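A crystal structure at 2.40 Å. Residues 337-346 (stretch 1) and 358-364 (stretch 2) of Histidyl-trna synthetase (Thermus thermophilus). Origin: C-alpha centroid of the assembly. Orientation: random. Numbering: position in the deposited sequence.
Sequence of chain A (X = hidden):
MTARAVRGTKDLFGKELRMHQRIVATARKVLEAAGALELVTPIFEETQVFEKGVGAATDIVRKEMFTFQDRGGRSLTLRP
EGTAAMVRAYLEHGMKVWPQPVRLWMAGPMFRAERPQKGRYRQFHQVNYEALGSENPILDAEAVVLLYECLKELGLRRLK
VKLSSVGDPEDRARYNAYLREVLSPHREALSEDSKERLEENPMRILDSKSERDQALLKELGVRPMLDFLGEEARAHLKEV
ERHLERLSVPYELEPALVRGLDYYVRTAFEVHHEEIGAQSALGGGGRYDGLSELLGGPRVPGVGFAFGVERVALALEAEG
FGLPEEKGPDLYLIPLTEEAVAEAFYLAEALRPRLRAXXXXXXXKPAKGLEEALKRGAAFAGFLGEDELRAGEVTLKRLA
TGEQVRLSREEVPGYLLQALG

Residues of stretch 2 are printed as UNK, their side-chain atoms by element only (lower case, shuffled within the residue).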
ATOM      1  N   THR A 337      -1.661  39.631  12.447  1.00 29.21           N
ATOM      2  CA  THR A 337      -2.300  39.844  13.737  1.00 30.90           C
ATOM      3  C   THR A 337      -2.917  38.520  14.154  1.00 32.12           C
ATOM      4  O   THR A 337      -2.998  37.585  13.352  1.00 31.73           O
ATOM      5  CB  THR A 337      -3.422  40.915  13.682  1.00 31.40           C
ATOM      6  OG1 THR A 337      -4.466  40.479  12.801  1.00 33.00           O
ATOM      7  CG2 THR A 337      -2.867  42.244  13.204  1.00 25.29           C
ATOM      8  N   GLU A 338      -3.361  38.449  15.405  1.00 33.25           N
ATOM      9  CA  GLU A 338      -3.966  37.245  15.937  1.00 33.62           C
ATOM     10  C   GLU A 338      -5.301  36.956  15.264  1.00 33.15           C
ATOM     11  O   GLU A 338      -5.657  35.799  15.062  1.00 33.31           O
ATOM     12  CB  GLU A 338      -4.168  37.386  17.444  1.00 38.35           C
ATOM     13  CG  GLU A 338      -4.484  36.068  18.127  1.00 49.56           C
ATOM     14  CD  GLU A 338      -3.273  35.150  18.220  1.00 55.01           C
ATOM     15  OE1 GLU A 338      -3.471  33.926  18.385  1.00 59.54           O
ATOM     16  OE2 GLU A 338      -2.126  35.647  18.141  1.00 55.95           O
ATOM     17  N   GLU A 339      -6.046  38.001  14.924  1.00 32.87           N
ATOM     18  CA  GLU A 339      -7.341  37.818  14.268  1.00 32.36           C
ATOM     19  C   GLU A 339      -7.155  37.314  12.839  1.00 30.42           C
ATOM     20  O   GLU A 339      -8.036  36.652  12.288  1.00 30.40           O
ATOM     21  CB  GLU A 339      -8.136  39.132  14.228  1.00 35.37           C
ATOM     22  CG  GLU A 339      -9.457  39.023  13.463  1.00 43.72           C
ATOM     23  CD  GLU A 339     -10.060  40.374  13.076  1.00 51.25           C
ATOM     24  OE1 GLU A 339     -11.027  40.374  12.279  1.00 50.15           O
ATOM     25  OE2 GLU A 339      -9.577  41.430  13.558  1.00 51.87           O
ATOM     26  N   ALA A 340      -6.003  37.621  12.251  1.00 27.24           N
ATOM     27  CA  ALA A 340      -5.709  37.218  10.886  1.00 24.63           C
ATOM     28  C   ALA A 340      -5.377  35.725  10.756  1.00 22.53           C
ATOM     29  O   ALA A 340      -5.425  35.167   9.661  1.00 20.69           O
ATOM     30  CB  ALA A 340      -4.570  38.064  10.341  1.00 23.86           C
ATOM     31  N   VAL A 341      -5.041  35.085  11.871  1.00 20.88           N
ATOM     32  CA  VAL A 341      -4.717  33.659  11.881  1.00 21.60           C
ATOM     33  C   VAL A 341      -5.912  32.868  11.339  1.00 21.47           C
ATOM     34  O   VAL A 341      -5.770  32.025  10.460  1.00 22.15           O
ATOM     35  CB  VAL A 341      -4.409  33.180  13.311  1.00 20.68           C
ATOM     36  CG1 VAL A 341      -4.225  31.669  13.331  1.00 22.38           C
ATOM     37  CG2 VAL A 341      -3.180  33.883  13.843  1.00 17.71           C
ATOM     38  N   ALA A 342      -7.096  33.164  11.860  1.00 20.43           N
ATOM     39  CA  ALA A 342      -8.313  32.497  11.414  1.00 21.14           C
ATOM     40  C   ALA A 342      -8.602  32.827   9.953  1.00 22.01           C
ATOM     41  O   ALA A 342      -8.997  31.957   9.176  1.00 23.22           O
ATOM     42  CB  ALA A 342      -9.483  32.926  12.274  1.00 21.16           C
ATOM     43  N   GLU A 343      -8.410  34.087   9.584  1.00 20.20           N
ATOM     44  CA  GLU A 343      -8.655  34.515   8.216  1.00 18.66           C
ATOM     45  C   GLU A 343      -7.689  33.821   7.253  1.00 16.12           C
ATOM     46  O   GLU A 343      -8.038  33.550   6.108  1.00 15.54           O
ATOM     47  CB  GLU A 343      -8.505  36.036   8.098  1.00 19.69           C
ATOM     48  CG  GLU A 343      -9.382  36.833   9.043  1.00 24.49           C
ATOM     49  CD  GLU A 343     -10.872  36.600   8.834  1.00 33.68           C
ATOM     50  OE1 GLU A 343     -11.306  36.471   7.665  1.00 34.05           O
ATOM     51  OE2 GLU A 343     -11.612  36.566   9.847  1.00 38.86           O
ATOM     52  N   ALA A 344      -6.475  33.532   7.714  1.00 14.27           N
ATOM     53  CA  ALA A 344      -5.498  32.857   6.863  1.00 15.60           C
ATOM     54  C   ALA A 344      -5.988  31.437   6.583  1.00 16.65           C
ATOM     55  O   ALA A 344      -5.819  30.900   5.478  1.00 17.81           O
ATOM     56  CB  ALA A 344      -4.142  32.815   7.546  1.00 13.48           C
ATOM     57  N   PHE A 345      -6.600  30.840   7.599  1.00 17.04           N
ATOM     58  CA  PHE A 345      -7.138  29.497   7.505  1.00 16.89           C
ATOM     59  C   PHE A 345      -8.314  29.493   6.537  1.00 16.84           C
ATOM     60  O   PHE A 345      -8.403  28.625   5.678  1.00 19.38           O
ATOM     61  CB  PHE A 345      -7.564  29.028   8.904  1.00 19.71           C
ATOM     62  CG  PHE A 345      -8.478  27.830   8.908  1.00 20.34           C
ATOM     63  CD1 PHE A 345      -8.122  26.649   8.253  1.00 22.68           C
ATOM     64  CD2 PHE A 345      -9.670  27.862   9.624  1.00 19.93           C
ATOM     65  CE1 PHE A 345      -8.937  25.518   8.319  1.00 18.21           C
ATOM     66  CE2 PHE A 345     -10.496  26.728   9.696  1.00 21.30           C
ATOM     67  CZ  PHE A 345     -10.127  25.557   9.045  1.00 19.29           C
ATOM     68  N   TYR A 346      -9.199  30.477   6.655  1.00 17.09           N
ATOM     69  CA  TYR A 346     -10.376  30.555   5.778  1.00 19.57           C
ATOM     70  C   TYR A 346      -9.970  30.726   4.329  1.00 21.55           C
ATOM     71  O   TYR A 346     -10.575  30.135   3.440  1.00 23.02           O
ATOM     72  CB  TYR A 346     -11.276  31.722   6.174  1.00 15.58           C
ATOM     73  CG  TYR A 346     -11.758  31.656   7.600  1.00 21.94           C
ATOM     74  CD1 TYR A 346     -12.063  32.816   8.303  1.00 21.47           C
ATOM     75  CD2 TYR A 346     -11.908  30.433   8.252  1.00 17.25           C
ATOM     76  CE1 TYR A 346     -12.501  32.761   9.618  1.00 21.31           C
ATOM     77  CE2 TYR A 346     -12.348  30.369   9.565  1.00 21.92           C
ATOM     78  CZ  TYR A 346     -12.642  31.538  10.245  1.00 23.89           C
ATOM     79  OH  TYR A 346     -13.082  31.486  11.552  1.00 27.72           O
ATOM     80  N   UNK A 358      -0.844  26.744   2.572  1.00 19.26           N
ATOM     81  CA  UNK A 358      -0.594  26.559   3.989  1.00 18.53           C
ATOM     82  C   UNK A 358      -0.532  27.896   4.706  1.00 18.66           C
ATOM     83  O   UNK A 358      -0.478  28.949   4.078  1.00 16.61           O
ATOM     84  c   UNK A 358       0.699  25.767   4.186  1.00 23.31           C
ATOM     85  o   UNK A 358       2.340  23.052   2.677  1.00 30.70           O
ATOM     86  o   UNK A 358       2.486  23.478   4.832  1.00 35.22           O
ATOM     87  c   UNK A 358       0.590  24.336   3.667  1.00 27.72           C
ATOM     88  c   UNK A 358       1.902  23.569   3.730  1.00 31.81           C
ATOM     89  N   UNK A 359      -0.538  27.855   6.029  1.00 19.04           N
ATOM     90  CA  UNK A 359      -0.522  29.083   6.803  1.00 19.75           C
ATOM     91  C   UNK A 359       0.121  28.872   8.166  1.00 21.05           C
ATOM     92  O   UNK A 359       0.120  27.765   8.693  1.00 20.97           O
ATOM     93  c   UNK A 359      -3.608  27.644   6.944  1.00 20.34           C
ATOM     94  o   UNK A 359      -4.965  25.503   9.578  1.00 22.77           O
ATOM     95  c   UNK A 359      -3.537  27.407   9.706  1.00 19.46           C
ATOM     96  c   UNK A 359      -2.832  28.540   7.678  1.00 19.33           C
ATOM     97  c   UNK A 359      -4.336  26.639   7.574  1.00 19.35           C
ATOM     98  c   UNK A 359      -4.291  26.526   8.954  1.00 20.26           C
ATOM     99  c   UNK A 359      -2.814  28.409   9.070  1.00 21.18           C
ATOM    100  c   UNK A 359      -1.962  29.565   6.983  1.00 19.61           C
ATOM    101  N   UNK A 360       0.666  29.942   8.734  1.00 22.88           N
ATOM    102  CA  UNK A 360       1.291  29.873  10.048  1.00 23.65           C
ATOM    103  C   UNK A 360       0.171  30.023  11.070  1.00 24.89           C
ATOM    104  O   UNK A 360      -0.807  30.729  10.818  1.00 23.19           O
ATOM    105  c   UNK A 360       2.311  31.004  10.206  1.00 21.05           C
ATOM    106  N   UNK A 361       0.308  29.358  12.213  1.00 27.02           N
ATOM    107  CA  UNK A 361      -0.714  29.432  13.254  1.00 30.13           C
ATOM    108  C   UNK A 361      -0.578  30.600  14.216  1.00 30.88           C
ATOM    109  O   UNK A 361      -1.486  30.857  15.000  1.00 33.32           O
ATOM    110  c   UNK A 361      -3.186  27.760  13.660  1.00 31.61           C
ATOM    111  c   UNK A 361      -1.805  27.113  13.665  1.00 35.23           C
ATOM    112  c   UNK A 361      -0.754  28.144  14.068  1.00 31.32           C
ATOM    113  c   UNK A 361      -1.754  25.943  14.657  1.00 38.34           C
ATOM    114  N   UNK A 362       0.547  31.301  14.175  1.00 31.89           N
ATOM    115  CA  UNK A 362       0.748  32.439  15.068  1.00 33.17           C
ATOM    116  C   UNK A 362       1.216  33.645  14.277  1.00 33.64           C
ATOM    117  O   UNK A 362       1.787  33.503  13.200  1.00 35.24           O
ATOM    118  c   UNK A 362       1.777  32.092  16.141  1.00 30.75           C
ATOM    119  N   UNK A 363       0.964  34.858  14.790  1.00 34.91           N
ATOM    120  CA  UNK A 363       1.410  36.044  14.051  1.00 34.13           C
ATOM    121  C   UNK A 363       2.930  36.134  14.089  1.00 34.20           C
ATOM    122  O   UNK A 363       3.582  35.461  14.888  1.00 33.47           O
ATOM    123  c   UNK A 363       0.766  37.198  14.815  1.00 32.29           C
ATOM    124  c   UNK A 363       0.090  35.239  15.914  1.00 34.26           C
ATOM    125  c   UNK A 363      -0.448  36.568  15.445  1.00 34.80           C
ATOM    126  N   UNK A 364       3.486  36.957  13.213  1.00 35.58           N
ATOM    127  CA  UNK A 364       4.922  37.180  13.161  1.00 36.16           C
ATOM    128  C   UNK A 364       5.171  38.380  12.254  1.00 35.52           C
ATOM    129  O   UNK A 364       4.274  38.825  11.543  1.00 32.95           O
ATOM    130  n   UNK A 364       4.244  32.601  13.404  1.00 37.67           N
ATOM    131  n   UNK A 364       5.168  33.067  11.343  1.00 40.86           N
ATOM    132  c   UNK A 364       4.420  34.312  11.155  1.00 43.33           C
ATOM    133  c   UNK A 364       5.654  35.935  12.635  1.00 37.79           C
ATOM    134  n   UNK A 364       5.776  31.164  12.479  1.00 35.12           N
ATOM    135  c   UNK A 364       5.304  35.552  11.214  1.00 38.75           C
ATOM    136  c   UNK A 364       5.065  32.280  12.411  1.00 39.48           C
TER
HETATM  137  O   HOH W   1      -3.942  31.397  16.702  1.00 43.30           O

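Position 358 carries three side-chain carbons in a row, the third bearing two oxygens. Its CA-to-CB bond points away from the helix of stretch 1, and it makes no contact there. This carboxylate chain is Glu 358.

At position 359 one carbon leads to a ring of six carbons that bears a single oxygen. The CA-to-CB bond points toward the helix, and CB of 359 packs 4.0 Å from Ala 344 CB. Phe 345 CA lies over one face of the ring, 4.2 Å from its centroid, a CH-pi contact. The residue is Tyr 359. The two aromatic rings meet obliquely, with planes at 59° and centroids 5.8 Å apart; Phe 345 CD1 is 3.6 Å from Tyr 359 OH. That hydroxyl is hydrogen-bonded elsewhere in the structure.

Position 360 has a single side-chain carbon, directed sideways and making no close contact with stretch 1. The approach to the helix is through the backbone, the O of 360 lying 4.3 Å from Val 341 CG1. It is Ala 360.

Four carbons, forked at the second, occupy position 361. The CA-to-CB bond points away, but one terminal carbon returns to within 4.1 Å of Val 341 CG1. This is Leu 361, and the returning atom is CD2. The backbone O of Leu 361 is closer still, 3.3 Å from Val 341 CG1.

Position 362 again has one carbon, its CA-to-CB bond pointing away from the helix; instead CA of 362 lies 4.4 Å from Val 341 CG2. It is Ala 362.

At position 363 three carbons close a ring onto the backbone N, and they pack against Thr 337, Glu 338 and Val 341 at the start of the helix. The closed ring identifies Pro 363. Its CG is 3.4 Å from Thr 337 C, while its CD is 3.2 Å from Glu 338 OE2 and 4.1 Å from Val 341 CG2.

Position 364 extends through three carbons and a nitrogen to a carbon with two more nitrogens. The CA-to-CB bond points away, and the side chain does not touch stretch 1. This guanidinium belongs to Arg 364.

The contact is therefore mainly one of packing, burying 382 Å² with no direct hydrogen bond across it. Val 341 fits against 360 to 363, between the tyrosine contacts with Ala 344 and Phe 345 and the proline at the helix start. There Thr 337 OG1 caps the helix by accepting from Ala 340 N (3.3 Å). One water adds a polar link, donating to Glu 338 OE1 (3.1 Å) and Leu 361 O (3.0 Å).

Stretch 2, residues 358-364: EYALAPR
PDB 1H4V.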